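Local coordinates for protein type IV pilus biogenesis factor PilY1 (Pseudomonas aeruginosa, PDB 3HX6) that binds calcium, primes type IV pilus assembly and probably opposes pilus retraction, supporting twitching motility and adhesion to host cells, at residues K207-G213 with A224-M230; V141-A145 with K197-A201. The protein carries 3 engineered substitutions. One frame throughout, in Å; residues are numbered along the deposited sequence.

Contact 1: residues K207-G213 with A224-M230. Engineered in segment 224-230: M230 (natural residue Leu).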
loop_
_atom_site.group_PDB
_atom_site.type_symbol
_atom_site.label_atom_id
_atom_site.label_comp_id
_atom_site.label_asym_id
_atom_site.label_seq_id
_atom_site.Cartn_x
_atom_site.Cartn_y
_atom_site.Cartn_z
ATOM N N LYS A 207 -26.059 -17.652 -3.759
ATOM C CA LYS A 207 -24.793 -18.331 -4.000
ATOM C C LYS A 207 -23.793 -17.551 -4.848
ATOM O O LYS A 207 -24.123 -16.528 -5.461
ATOM C CB LYS A 207 -25.076 -19.690 -4.654
ATOM C CG LYS A 207 -26.191 -20.472 -3.952
ATOM C CD LYS A 207 -26.579 -21.728 -4.714
ATOM C CE LYS A 207 -25.669 -22.898 -4.385
ATOM N NZ LYS A 207 -25.876 -23.334 -2.975
ATOM N N TRP A 208 -22.557 -18.036 -4.859
ATOM C CA TRP A 208 -21.509 -17.425 -5.649
ATOM C C TRP A 208 -21.560 -18.047 -7.028
ATOM O O TRP A 208 -21.855 -19.231 -7.170
ATOM C CB TRP A 208 -20.146 -17.664 -5.012
ATOM C CG TRP A 208 -19.883 -16.729 -3.879
ATOM C CD1 TRP A 208 -20.450 -16.757 -2.636
ATOM C CD2 TRP A 208 -19.038 -15.575 -3.913
ATOM N NE1 TRP A 208 -20.009 -15.683 -1.891
ATOM C CE2 TRP A 208 -19.139 -14.944 -2.653
ATOM C CE3 TRP A 208 -18.200 -15.015 -4.887
ATOM C CZ2 TRP A 208 -18.436 -13.775 -2.343
ATOM C CZ3 TRP A 208 -17.498 -13.850 -4.579
ATOM C CH2 TRP A 208 -17.623 -13.244 -3.313
ATOM N N ALA A 209 -21.269 -17.252 -8.046
ATOM C CA ALA A 209 -21.309 -17.754 -9.404
ATOM C C ALA A 209 -20.253 -17.136 -10.291
ATOM O O ALA A 209 -19.623 -16.130 -9.952
ATOM C CB ALA A 209 -22.681 -17.491 -10.011
ATOM N N VAL A 210 -20.054 -17.774 -11.432
ATOM C CA VAL A 210 -19.140 -17.258 -12.427
ATOM C C VAL A 210 -20.101 -16.583 -13.380
ATOM O O VAL A 210 -21.001 -17.230 -13.917
ATOM C CB VAL A 210 -18.403 -18.376 -13.170
ATOM C CG1 VAL A 210 -17.735 -17.810 -14.434
ATOM C CG2 VAL A 210 -17.358 -18.997 -12.249
ATOM N N VAL A 211 -19.946 -15.279 -13.553
ATOM C CA VAL A 211 -20.810 -14.540 -14.457
ATOM C C VAL A 211 -19.956 -14.051 -15.605
ATOM O O VAL A 211 -19.013 -13.288 -15.408
ATOM C CB VAL A 211 -21.475 -13.362 -13.731
ATOM C CG1 VAL A 211 -22.412 -12.624 -14.680
ATOM C CG2 VAL A 211 -22.248 -13.900 -12.520
ATOM N N THR A 212 -20.282 -14.502 -16.808
ATOM C CA THR A 212 -19.502 -14.130 -17.970
ATOM C C THR A 212 -20.344 -14.098 -19.241
ATOM O O THR A 212 -21.512 -14.477 -19.227
ATOM C CB THR A 212 -18.346 -15.134 -18.145
ATOM O OG1 THR A 212 -17.438 -14.661 -19.143
ATOM C CG2 THR A 212 -18.890 -16.504 -18.537
ATOM N N GLY A 213 -19.752 -13.622 -20.335
ATOM C CA GLY A 213 -20.460 -13.584 -21.602
ATOM C C GLY A 213 -20.315 -14.959 -22.231
ATOM O O GLY A 213 -19.365 -15.676 -21.910
ATOM N N ALA A 224 -25.396 -14.074 -24.924
ATOM C CA ALA A 224 -26.109 -14.342 -23.680
ATOM C C ALA A 224 -25.201 -14.258 -22.465
ATOM O O ALA A 224 -24.018 -14.574 -22.541
ATOM C CB ALA A 224 -26.755 -15.725 -23.735
ATOM N N LEU A 225 -25.756 -13.814 -21.343
ATOM C CA LEU A 225 -24.986 -13.742 -20.112
ATOM C C LEU A 225 -25.101 -15.127 -19.497
ATOM O O LEU A 225 -26.200 -15.668 -19.370
ATOM C CB LEU A 225 -25.573 -12.707 -19.141
ATOM C CG LEU A 225 -24.748 -12.498 -17.861
ATOM C CD1 LEU A 225 -23.462 -11.745 -18.214
ATOM C CD2 LEU A 225 -25.549 -11.711 -16.825
ATOM N N LEU A 226 -23.972 -15.716 -19.137
ATOM C CA LEU A 226 -23.994 -17.026 -18.525
ATOM C C LEU A 226 -23.748 -16.849 -17.035
ATOM O O LEU A 226 -22.812 -16.165 -16.627
ATOM C CB LEU A 226 -22.914 -17.929 -19.132
ATOM C CG LEU A 226 -22.980 -18.155 -20.653
ATOM C CD1 LEU A 226 -21.889 -19.137 -21.081
ATOM C CD2 LEU A 226 -24.351 -18.693 -21.035
ATOM N N ILE A 227 -24.617 -17.441 -16.231
ATOM C CA ILE A 227 -24.477 -17.379 -14.791
ATOM C C ILE A 227 -24.273 -18.827 -14.386
ATOM O O ILE A 227 -25.208 -19.627 -14.357
ATOM C CB ILE A 227 -25.724 -16.772 -14.138
ATOM C CG1 ILE A 227 -25.874 -15.318 -14.608
ATOM C CG2 ILE A 227 -25.603 -16.829 -12.618
ATOM C CD1 ILE A 227 -27.076 -14.586 -14.038
ATOM N N ILE A 228 -23.018 -19.150 -14.104
ATOM C CA ILE A 228 -22.605 -20.497 -13.756
ATOM C C ILE A 228 -22.381 -20.654 -12.258
ATOM O O ILE A 228 -21.609 -19.906 -11.661
ATOM C CB ILE A 228 -21.300 -20.830 -14.503
ATOM C CG1 ILE A 228 -21.486 -20.522 -15.998
ATOM C CG2 ILE A 228 -20.916 -22.288 -14.277
ATOM C CD1 ILE A 228 -20.204 -20.543 -16.803
ATOM N N ASP A 229 -23.053 -21.626 -11.651
ATOM C CA ASP A 229 -22.893 -21.860 -10.220
ATOM C C ASP A 229 -21.430 -22.168 -9.939
ATOM O O ASP A 229 -20.847 -23.077 -10.536
ATOM C CB ASP A 229 -23.761 -23.036 -9.761
ATOM C CG ASP A 229 -23.679 -23.265 -8.260
ATOM O OD1 ASP A 229 -24.103 -22.370 -7.498
ATOM O OD2 ASP A 229 -23.183 -24.335 -7.847
ATOM N N MET A 230 -20.838 -21.409 -9.024
ATOM C CA MET A 230 -19.435 -21.584 -8.673
ATOM C C MET A 230 -19.093 -23.015 -8.274
ATOM O O MET A 230 -18.130 -23.598 -8.775
ATOM C CB MET A 230 -19.058 -20.639 -7.527
ATOM C CG MET A 230 -17.561 -20.543 -7.268
ATOM S SD MET A 230 -16.655 -19.931 -8.724
ATOM C CE MET A 230 -15.926 -21.408 -9.343
HETATM O O HOH W 1 -22.213 -22.028 -5.861
#
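The carbonyl oxygen of W208 accepts two bonds. M230 N donates to W208 O at 3.0 Å, approaching from 27° off the carbonyl plane. Water 1 donates to the same oxygen. It also lies very close to D229 OD1, so a bridge from the backbone of one strand to the carboxylate of the other is probable, though its length is doubtful. CG of D229 lies anti to the backbone N (chi1 -177°), which swings the carboxylate back toward segment 207-213. There the bent chain of K207 crosses it, with K207 CE 3.5 Å from D229 OD1. The charged atoms stay apart, K207 NZ being 5.0 Å from D229 OD1. D229 OD2 takes a bond from the backbone N of T232.

Beyond this end the strands pair as an antiparallel hairpin. V210 is bonded both ways with I228, and T212 both ways with L226. V210 N to I228 O is the shortest of these bonds, at 2.6 Å.

On one face V210 CG2 packs 3.7 Å from SD of M230, an engineered residue. W181 of strand 178-184 covers V210 and I228 there. On the other face V211 CG1 packs against both methyls of L225, 3.8 Å from L225 CD1. The main chain therefore fixes the register, apolar side chains fill both faces, and the buried carboxylate of D229 is held by the backbone N of T232 and probably by the water.

Contact 2: residues V141-A145 with K197-A201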
loop_
_atom_site.group_PDB
_atom_site.type_symbol
_atom_site.label_atom_id
_atom_site.label_comp_id
_atom_site.label_asym_id
_atom_site.label_seq_id
_atom_site.Cartn_x
_atom_site.Cartn_y
_atom_site.Cartn_z
ATOM N N VAL A 141 -8.894 -15.962 -14.524
ATOM C CA VAL A 141 -9.400 -15.091 -13.475
ATOM C C VAL A 141 -9.299 -15.826 -12.141
ATOM O O VAL A 141 -9.698 -16.987 -12.038
ATOM C CB VAL A 141 -10.877 -14.728 -13.730
ATOM C CG1 VAL A 141 -11.501 -14.145 -12.469
ATOM C CG2 VAL A 141 -10.972 -13.736 -14.876
ATOM N N VAL A 142 -8.743 -15.166 -11.130
ATOM C CA VAL A 142 -8.645 -15.779 -9.810
ATOM C C VAL A 142 -9.447 -14.908 -8.854
ATOM O O VAL A 142 -9.416 -13.685 -8.950
ATOM C CB VAL A 142 -7.180 -15.875 -9.305
ATOM C CG1 VAL A 142 -6.350 -16.702 -10.279
ATOM C CG2 VAL A 142 -6.581 -14.484 -9.134
ATOM N N ALA A 143 -10.175 -15.533 -7.943
ATOM C CA ALA A 143 -10.972 -14.772 -6.999
ATOM C C ALA A 143 -11.333 -15.629 -5.807
ATOM O O ALA A 143 -11.232 -16.855 -5.856
ATOM C CB ALA A 143 -12.249 -14.264 -7.680
ATOM N N ASP A 144 -11.727 -14.975 -4.720
ATOM C CA ASP A 144 -12.155 -15.694 -3.535
ATOM C C ASP A 144 -13.658 -15.862 -3.682
ATOM O O ASP A 144 -14.351 -14.947 -4.125
ATOM C CB ASP A 144 -11.832 -14.903 -2.265
ATOM C CG ASP A 144 -10.355 -14.942 -1.918
ATOM O OD1 ASP A 144 -9.636 -15.778 -2.496
ATOM O OD2 ASP A 144 -9.918 -14.147 -1.062
ATOM N N ALA A 145 -14.158 -17.043 -3.347
ATOM C CA ALA A 145 -15.581 -17.311 -3.452
ATOM C C ALA A 145 -16.001 -18.224 -2.314
ATOM O O ALA A 145 -15.180 -18.927 -1.734
ATOM C CB ALA A 145 -15.900 -17.961 -4.801
ATOM N N LYS A 197 -13.744 -12.110 -20.142
ATOM C CA LYS A 197 -13.198 -12.306 -18.810
ATOM C C LYS A 197 -14.375 -12.446 -17.855
ATOM O O LYS A 197 -15.206 -11.546 -17.732
ATOM C CB LYS A 197 -12.346 -11.112 -18.389
ATOM C CG LYS A 197 -11.054 -10.964 -19.170
ATOM C CD LYS A 197 -10.137 -9.939 -18.514
ATOM C CE LYS A 197 -8.800 -9.869 -19.231
ATOM N NZ LYS A 197 -7.763 -9.183 -18.403
ATOM N N PRO A 198 -14.466 -13.583 -17.163
ATOM C CA PRO A 198 -15.581 -13.759 -16.238
ATOM C C PRO A 198 -15.391 -13.003 -14.935
ATOM O O PRO A 198 -14.272 -12.613 -14.579
ATOM C CB PRO A 198 -15.604 -15.269 -16.024
ATOM C CG PRO A 198 -14.149 -15.616 -16.066
ATOM C CD PRO A 198 -13.634 -14.798 -17.235
ATOM N N THR A 199 -16.498 -12.781 -14.240
ATOM C CA THR A 199 -16.472 -12.133 -12.938
ATOM C C THR A 199 -16.999 -13.193 -11.982
ATOM O O THR A 199 -17.905 -13.953 -12.323
ATOM C CB THR A 199 -17.395 -10.889 -12.871
ATOM O OG1 THR A 199 -16.777 -9.789 -13.555
ATOM C CG2 THR A 199 -17.646 -10.482 -11.417
ATOM N N VAL A 200 -16.406 -13.261 -10.801
ATOM C CA VAL A 200 -16.837 -14.211 -9.791
ATOM C C VAL A 200 -17.522 -13.366 -8.738
ATOM O O VAL A 200 -16.911 -12.466 -8.170
ATOM C CB VAL A 200 -15.651 -14.946 -9.172
ATOM C CG1 VAL A 200 -16.138 -15.856 -8.047
ATOM C CG2 VAL A 200 -14.939 -15.759 -10.249
ATOM N N ALA A 201 -18.792 -13.642 -8.476
ATOM C CA ALA A 201 -19.501 -12.822 -7.508
ATOM C C ALA A 201 -20.646 -13.514 -6.807
ATOM O O ALA A 201 -21.104 -14.577 -7.217
ATOM C CB ALA A 201 -20.008 -11.555 -8.195
#
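V141 packs against P198. CG2 of V141 lies beside the proline ring, 3.7 Å from P198 CD and 3.9 Å from P198 CG. The two side chains lie alongside, pointing opposite ways. The same methyl also rests against the backbone, with V141 CG2 3.5 Å from P198 O.

The remaining packing centres on V200. Its side chain points at segment 141-145 and meets two alanines. A143 CB touches V200 CB at 3.8 Å. With CG1 anti to the backbone N (chi1 176°), V200 CG1 extends to A145 CB at 3.9 Å, while V200 CG2 stays near A143. I156 and W208 also touch V200.

No hydrogen bond links the segments. Their backbones bond within their own sheets: V141, A143 and A145 with strand 150-158, T199 and A201 with strand 208-213. D144 points away from segment 197-201 at its CB, and its carboxylate is bound by Q59, Y74 and T153.

The strand axes approach to 7.3 Å and run nearly parallel, 6° apart. Small side chains thus join the first strands of two successive four-stranded antiparallel sheets. This is the packing of neighbouring blades in a beta-propeller, consistent with the first strand of each blade lying nearest the propeller axis.

Contact 2 comes first along the chain and contact 1 follows, their centres 10 Å apart. Both reach one four-stranded antiparallel sheet, 199-202, 208-213, 223-229 and 235-241, contact 2 through strand 199-202 alone. Contact 1 pairs the two middle strands of this sheet. Contact 2 sets its first strand against the preceding sheet, through strand 141-147. Strands 199-202 and 208-213 are neighbours, and probable hydrogen bonds V211 N to T199 O and A209 N to A201 O join the contacts. W208 packs against D144 and A201. One contact thus builds a blade and the other fits it to the blade before it, within the propeller of the C-terminal domain of PilY1.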